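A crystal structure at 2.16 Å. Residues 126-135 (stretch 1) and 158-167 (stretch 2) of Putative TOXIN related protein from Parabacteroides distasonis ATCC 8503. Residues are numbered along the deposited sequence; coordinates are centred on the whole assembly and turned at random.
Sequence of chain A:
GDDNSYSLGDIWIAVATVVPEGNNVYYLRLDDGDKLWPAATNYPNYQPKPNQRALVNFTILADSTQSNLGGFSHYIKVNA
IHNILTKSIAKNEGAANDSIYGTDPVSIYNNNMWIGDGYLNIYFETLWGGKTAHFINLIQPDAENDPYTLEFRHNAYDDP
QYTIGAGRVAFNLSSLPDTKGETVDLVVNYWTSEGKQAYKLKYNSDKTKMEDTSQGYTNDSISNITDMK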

ATOM      1  N   THR A 126      -8.779 -11.841   5.990  1.00 45.64           N
ATOM      2  CA  THR A 126     -10.236 -11.821   5.973  1.00 46.01           C
ATOM      3  C   THR A 126     -10.686 -13.206   5.563  1.00 46.27           C
ATOM      4  O   THR A 126      -9.859 -14.107   5.481  1.00 45.73           O
ATOM      5  N   LEU A 127     -11.982 -13.373   5.322  1.00 46.86           N
ATOM      6  CA  LEU A 127     -12.547 -14.650   4.917  1.00 47.53           C
ATOM      7  C   LEU A 127     -12.860 -14.580   3.420  1.00 47.46           C
ATOM      8  O   LEU A 127     -13.393 -13.564   2.947  1.00 46.95           O
ATOM      9  N   TRP A 128     -12.490 -15.644   2.698  1.00 47.03           N
ATOM     10  CA  TRP A 128     -12.625 -15.765   1.253  1.00 46.99           C
ATOM     11  C   TRP A 128     -13.363 -17.062   0.891  1.00 47.15           C
ATOM     12  O   TRP A 128     -13.355 -18.054   1.647  1.00 46.07           O
ATOM     13  N   GLY A 129     -13.954 -17.068  -0.295  1.00 47.19           N
ATOM     14  CA  GLY A 129     -14.717 -18.226  -0.772  1.00 47.58           C
ATOM     15  C   GLY A 129     -14.380 -18.659  -2.174  1.00 47.76           C
ATOM     16  O   GLY A 129     -14.823 -19.696  -2.579  1.00 49.08           O
ATOM     17  N   GLY A 130     -13.607 -17.863  -2.916  1.00 47.91           N
ATOM     18  CA  GLY A 130     -13.126 -18.235  -4.233  1.00 47.50           C
ATOM     19  C   GLY A 130     -14.110 -17.912  -5.331  1.00 47.59           C
ATOM     20  O   GLY A 130     -13.878 -18.247  -6.478  1.00 49.09           O
ATOM     21  N   LYS A 131     -15.214 -17.262  -4.991  1.00 47.18           N
ATOM     22  CA  LYS A 131     -16.336 -17.051  -5.914  1.00 46.82           C
ATOM     23  C   LYS A 131     -16.367 -15.639  -6.508  1.00 45.87           C
ATOM     24  O   LYS A 131     -16.689 -15.459  -7.681  1.00 45.65           O
ATOM     25  N   THR A 132     -16.049 -14.634  -5.702  1.00 45.38           N
ATOM     26  CA  THR A 132     -16.135 -13.234  -6.153  1.00 44.93           C
ATOM     27  C   THR A 132     -14.971 -12.442  -5.614  1.00 44.80           C
ATOM     28  O   THR A 132     -14.653 -12.520  -4.434  1.00 44.57           O
ATOM     29  N   ALA A 133     -14.393 -11.662  -6.522  1.00 44.32           N
ATOM     30  CA  ALA A 133     -13.307 -10.755  -6.277  1.00 43.81           C
ATOM     31  C   ALA A 133     -13.704  -9.695  -5.218  1.00 42.80           C
ATOM     32  O   ALA A 133     -14.797  -9.146  -5.269  1.00 42.77           O
ATOM     33  N   HIS A 134     -12.829  -9.440  -4.249  1.00 41.96           N
ATOM     34  CA  HIS A 134     -13.062  -8.427  -3.230  1.00 41.40           C
ATOM     35  C   HIS A 134     -12.510  -7.065  -3.698  1.00 41.42           C
ATOM     36  O   HIS A 134     -11.496  -7.025  -4.352  1.00 42.03           O
ATOM     37  N   PHE A 135     -13.201  -5.973  -3.353  1.00 41.05           N
ATOM     38  CA  PHE A 135     -12.831  -4.603  -3.726  1.00 40.51           C
ATOM     39  C   PHE A 135     -12.152  -3.971  -2.517  1.00 40.33           C
ATOM     40  O   PHE A 135     -12.754  -3.917  -1.467  1.00 41.07           O
ATOM     41  N   ASP A 158     -20.836 -11.024  -2.375  1.00 42.48           N
ATOM     42  CA  ASP A 158     -21.492 -12.290  -2.002  1.00 42.99           C
ATOM     43  C   ASP A 158     -20.520 -13.460  -1.857  1.00 43.10           C
ATOM     44  O   ASP A 158     -20.943 -14.592  -1.874  1.00 43.78           O
ATOM     45  N   ASP A 159     -19.219 -13.188  -1.742  1.00 43.49           N
ATOM     46  CA  ASP A 159     -18.229 -14.247  -1.586  1.00 43.44           C
ATOM     47  C   ASP A 159     -18.483 -15.077  -0.330  1.00 44.64           C
ATOM     48  O   ASP A 159     -18.482 -14.555   0.760  1.00 43.61           O
ATOM     49  N   PRO A 160     -18.675 -16.400  -0.486  1.00 46.22           N
ATOM     50  CA  PRO A 160     -18.740 -17.194   0.727  1.00 47.34           C
ATOM     51  C   PRO A 160     -17.476 -17.032   1.579  1.00 48.09           C
ATOM     52  O   PRO A 160     -16.418 -16.674   1.072  1.00 48.55           O
ATOM     53  N   GLN A 161     -17.626 -17.302   2.866  1.00 49.39           N
ATOM     54  CA  GLN A 161     -16.576 -17.215   3.866  1.00 49.91           C
ATOM     55  C   GLN A 161     -16.094 -18.622   4.222  1.00 51.12           C
ATOM     56  O   GLN A 161     -16.426 -19.132   5.268  1.00 52.34           O
ATOM     57  N   TYR A 162     -15.333 -19.246   3.328  1.00 52.48           N
ATOM     58  CA  TYR A 162     -14.897 -20.642   3.478  1.00 53.09           C
ATOM     59  C   TYR A 162     -13.561 -20.760   4.230  1.00 54.03           C
ATOM     60  O   TYR A 162     -13.399 -21.657   5.063  1.00 54.43           O
ATOM     61  N   THR A 163     -12.594 -19.893   3.922  1.00 54.39           N
ATOM     62  CA  THR A 163     -11.324 -19.899   4.651  1.00 54.94           C
ATOM     63  C   THR A 163     -10.767 -18.525   4.935  1.00 54.50           C
ATOM     64  O   THR A 163     -11.177 -17.539   4.327  1.00 55.57           O
ATOM     65  N   ILE A 164      -9.855 -18.483   5.904  1.00 53.81           N
ATOM     66  CA  ILE A 164      -9.044 -17.324   6.190  1.00 53.22           C
ATOM     67  C   ILE A 164      -7.959 -17.263   5.124  1.00 53.28           C
ATOM     68  O   ILE A 164      -7.379 -18.295   4.779  1.00 53.18           O
ATOM     69  N   GLY A 165      -7.739 -16.059   4.561  1.00 52.42           N
ATOM     70  CA  GLY A 165      -6.657 -15.796   3.609  1.00 51.05           C
ATOM     71  C   GLY A 165      -6.054 -14.420   3.843  1.00 50.46           C
ATOM     72  O   GLY A 165      -6.722 -13.516   4.351  1.00 49.74           O
ATOM     73  N   ALA A 166      -4.792 -14.261   3.456  1.00 49.54           N
ATOM     74  CA  ALA A 166      -4.105 -12.995   3.574  1.00 48.97           C
ATOM     75  C   ALA A 166      -4.061 -12.251   2.231  1.00 47.52           C
ATOM     76  O   ALA A 166      -4.150 -12.841   1.150  1.00 47.29           O
ATOM     77  N   GLY A 167      -3.994 -10.930   2.319  1.00 46.00           N
ATOM     78  CA  GLY A 167      -3.816 -10.100   1.160  1.00 44.99           C
ATOM     79  C   GLY A 167      -2.908  -8.930   1.454  1.00 43.93           C
ATOM     80  O   GLY A 167      -2.883  -8.420   2.569  1.00 43.74           O
TER

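A short antiparallel pairing can be finished by a buried carboxylate that takes up the backbone amides of the loop beyond it, and these two stretches illustrate the principle. Asp 158, exposed, begins with a p rotamer that carries its carboxylate to the loop of stretch 1: Thr 132 (m) donates through OG1 to OD1 of Asp 158 at 2.7 Å, while NZ of Lys 131 forms a long salt bridge, 3.7 Å from OD2 of Asp 158.

Asp 159 is the hub. Its CA-to-CB bond points sideways, but chi1 in t brings the carboxylate among the donors. OD1 of Asp 159 accepts from Lys 131 N at 2.9 Å and from Thr 132 N at 3.1 Å; OD2 of Asp 159 accepts from Gly 129 N and, at the edge of the imidazole, near its plane, from His 134 NE2, at 2.8 and 2.7 Å. One buried side chain thus gathers three backbone amides of the loop and the edge of the His 134 ring (chi1 m).

Pro 160 packs its CD against CD of Lys 131 at 3.5 Å. Its carbonyl leaves no room at Gly 129, where an ideal CB would lie 2.2 Å from Pro 160 O. Gln 161 (m) then lays its CB 3.8 Å from CB of Leu 127, and the Tyr 162 ring (m) brings CD2 within 3.3 Å of Gly 129 O.

From Thr 163 the strand pairing governs the side chains. Thr 163 (p) lies on the same face as Trp 128 and Thr 126, whereas Ile 164 (m, t) lies on the other with Leu 127 (m, t), their CG1 and CD2 atoms 4.0 Å apart. At Gly 165 an ideal CB would fall 2.6 Å from Trp 128 CD1; without one, the indole (chi1 m) can reach along the strand and donate from NE1 to Gly 165 O at 3.0 Å. Ala 166 points its CB away, adding little.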

ATOM      1  CB  THR A 126     -10.751 -10.671   5.058  1.00 46.22           C
ATOM      2  OG1 THR A 126     -12.156 -10.471   5.249  1.00 46.90           O
ATOM      3  CG2 THR A 126     -10.440 -10.909   3.607  1.00 44.20           C
ATOM      4  CB  LEU A 127     -13.820 -14.947   5.736  1.00 48.23           C
ATOM      5  CG  LEU A 127     -13.624 -15.177   7.251  1.00 50.04           C
ATOM      6  CD1 LEU A 127     -14.913 -14.986   8.048  1.00 48.44           C
ATOM      7  CD2 LEU A 127     -13.080 -16.612   7.478  1.00 51.78           C
ATOM      8  CB  TRP A 128     -11.248 -15.837   0.568  1.00 47.21           C
ATOM      9  CG  TRP A 128     -10.302 -14.836   1.020  1.00 49.84           C
ATOM     10  CD1 TRP A 128      -9.576 -14.875   2.155  1.00 52.33           C
ATOM     11  CD2 TRP A 128      -9.954 -13.603   0.353  1.00 52.62           C
ATOM     12  NE1 TRP A 128      -8.789 -13.747   2.251  1.00 55.80           N
ATOM     13  CE2 TRP A 128      -8.995 -12.959   1.155  1.00 52.55           C
ATOM     14  CE3 TRP A 128     -10.337 -13.005  -0.858  1.00 53.30           C
ATOM     15  CZ2 TRP A 128      -8.445 -11.744   0.827  1.00 54.44           C
ATOM     16  CZ3 TRP A 128      -9.773 -11.793  -1.196  1.00 54.41           C
ATOM     17  CH2 TRP A 128      -8.845 -11.168  -0.350  1.00 54.43           C
ATOM     18  CB  LYS A 131     -17.648 -17.352  -5.169  1.00 47.43           C
ATOM     19  CG  LYS A 131     -18.952 -16.931  -5.858  1.00 49.75           C
ATOM     20  CD  LYS A 131     -20.128 -16.911  -4.842  1.00 51.29           C
ATOM     21  CE  LYS A 131     -21.488 -17.040  -5.522  1.00 50.91           C
ATOM     22  NZ  LYS A 131     -21.399 -16.327  -6.843  1.00 52.04           N
ATOM     23  CB  THR A 132     -17.418 -12.502  -5.664  1.00 44.72           C
ATOM     24  OG1 THR A 132     -18.544 -13.333  -5.850  1.00 42.98           O
ATOM     25  CG2 THR A 132     -17.636 -11.191  -6.426  1.00 43.43           C
ATOM     26  CB  ALA A 133     -12.939 -10.084  -7.641  1.00 43.92           C
ATOM     27  CB  HIS A 134     -12.404  -8.825  -1.918  1.00 41.35           C
ATOM     28  CG  HIS A 134     -12.911 -10.101  -1.332  1.00 41.70           C
ATOM     29  ND1 HIS A 134     -12.742 -10.416  -0.000  1.00 40.32           N
ATOM     30  CD2 HIS A 134     -13.555 -11.161  -1.896  1.00 40.71           C
ATOM     31  CE1 HIS A 134     -13.290 -11.603   0.235  1.00 44.25           C
ATOM     32  NE2 HIS A 134     -13.792 -12.070  -0.899  1.00 41.01           N
ATOM     33  CB  PHE A 135     -14.120  -3.855  -4.030  1.00 40.62           C
ATOM     34  CG  PHE A 135     -13.976  -2.562  -4.790  1.00 39.68           C
ATOM     35  CD1 PHE A 135     -12.956  -2.350  -5.708  1.00 41.03           C
ATOM     36  CD2 PHE A 135     -14.988  -1.619  -4.679  1.00 40.56           C
ATOM     37  CE1 PHE A 135     -12.890  -1.194  -6.475  1.00 40.77           C
ATOM     38  CE2 PHE A 135     -14.953  -0.431  -5.427  1.00 43.35           C
ATOM     39  CZ  PHE A 135     -13.890  -0.227  -6.353  1.00 43.26           C
ATOM     40  CB  ASP A 158     -22.581 -12.655  -3.039  1.00 42.84           C
ATOM     41  CG  ASP A 158     -22.036 -12.797  -4.455  1.00 43.22           C
ATOM     42  OD1 ASP A 158     -20.868 -12.449  -4.741  1.00 45.01           O
ATOM     43  OD2 ASP A 158     -22.792 -13.251  -5.319  1.00 48.46           O
ATOM     44  CB  ASP A 159     -16.815 -13.685  -1.511  1.00 42.79           C
ATOM     45  CG  ASP A 159     -15.772 -14.686  -1.912  1.00 42.10           C
ATOM     46  OD1 ASP A 159     -16.052 -15.578  -2.776  1.00 37.86           O
ATOM     47  OD2 ASP A 159     -14.647 -14.564  -1.394  1.00 39.79           O
ATOM     48  CB  PRO A 160     -18.867 -18.633   0.223  1.00 47.29           C
ATOM     49  CG  PRO A 160     -19.192 -18.557  -1.205  1.00 47.15           C
ATOM     50  CD  PRO A 160     -18.708 -17.218  -1.694  1.00 46.06           C
ATOM     51  CB  GLN A 161     -17.162 -16.532   5.082  1.00 49.45           C
ATOM     52  CG  GLN A 161     -17.956 -15.344   4.680  1.00 49.34           C
ATOM     53  CD  GLN A 161     -18.354 -14.482   5.825  1.00 49.69           C
ATOM     54  OE1 GLN A 161     -18.609 -14.959   6.926  1.00 52.75           O
ATOM     55  NE2 GLN A 161     -18.451 -13.200   5.569  1.00 49.38           N
ATOM     56  CB  TYR A 162     -14.728 -21.304   2.113  1.00 53.02           C
ATOM     57  CG  TYR A 162     -15.982 -21.499   1.260  1.00 52.97           C
ATOM     58  CD1 TYR A 162     -17.273 -21.610   1.825  1.00 53.21           C
ATOM     59  CD2 TYR A 162     -15.861 -21.637  -0.125  1.00 51.80           C
ATOM     60  CE1 TYR A 162     -18.416 -21.827   0.999  1.00 52.50           C
ATOM     61  CE2 TYR A 162     -16.976 -21.826  -0.941  1.00 51.98           C
ATOM     62  CZ  TYR A 162     -18.240 -21.924  -0.385  1.00 52.57           C
ATOM     63  OH  TYR A 162     -19.303 -22.129  -1.247  1.00 53.84           O
ATOM     64  CB  THR A 163     -10.210 -20.749   3.954  1.00 55.59           C
ATOM     65  OG1 THR A 163     -10.164 -20.473   2.553  1.00 55.56           O
ATOM     66  CG2 THR A 163     -10.433 -22.228   4.180  1.00 56.14           C
ATOM     67  CB  ILE A 164      -8.410 -17.396   7.597  1.00 54.02           C
ATOM     68  CG1 ILE A 164      -9.475 -17.782   8.643  1.00 54.99           C
ATOM     69  CG2 ILE A 164      -7.767 -16.062   7.983  1.00 52.20           C
ATOM     70  CD1 ILE A 164      -9.158 -17.366  10.100  1.00 57.12           C
ATOM     71  CB  ALA A 166      -2.702 -13.178   4.172  1.00 48.80           C
TER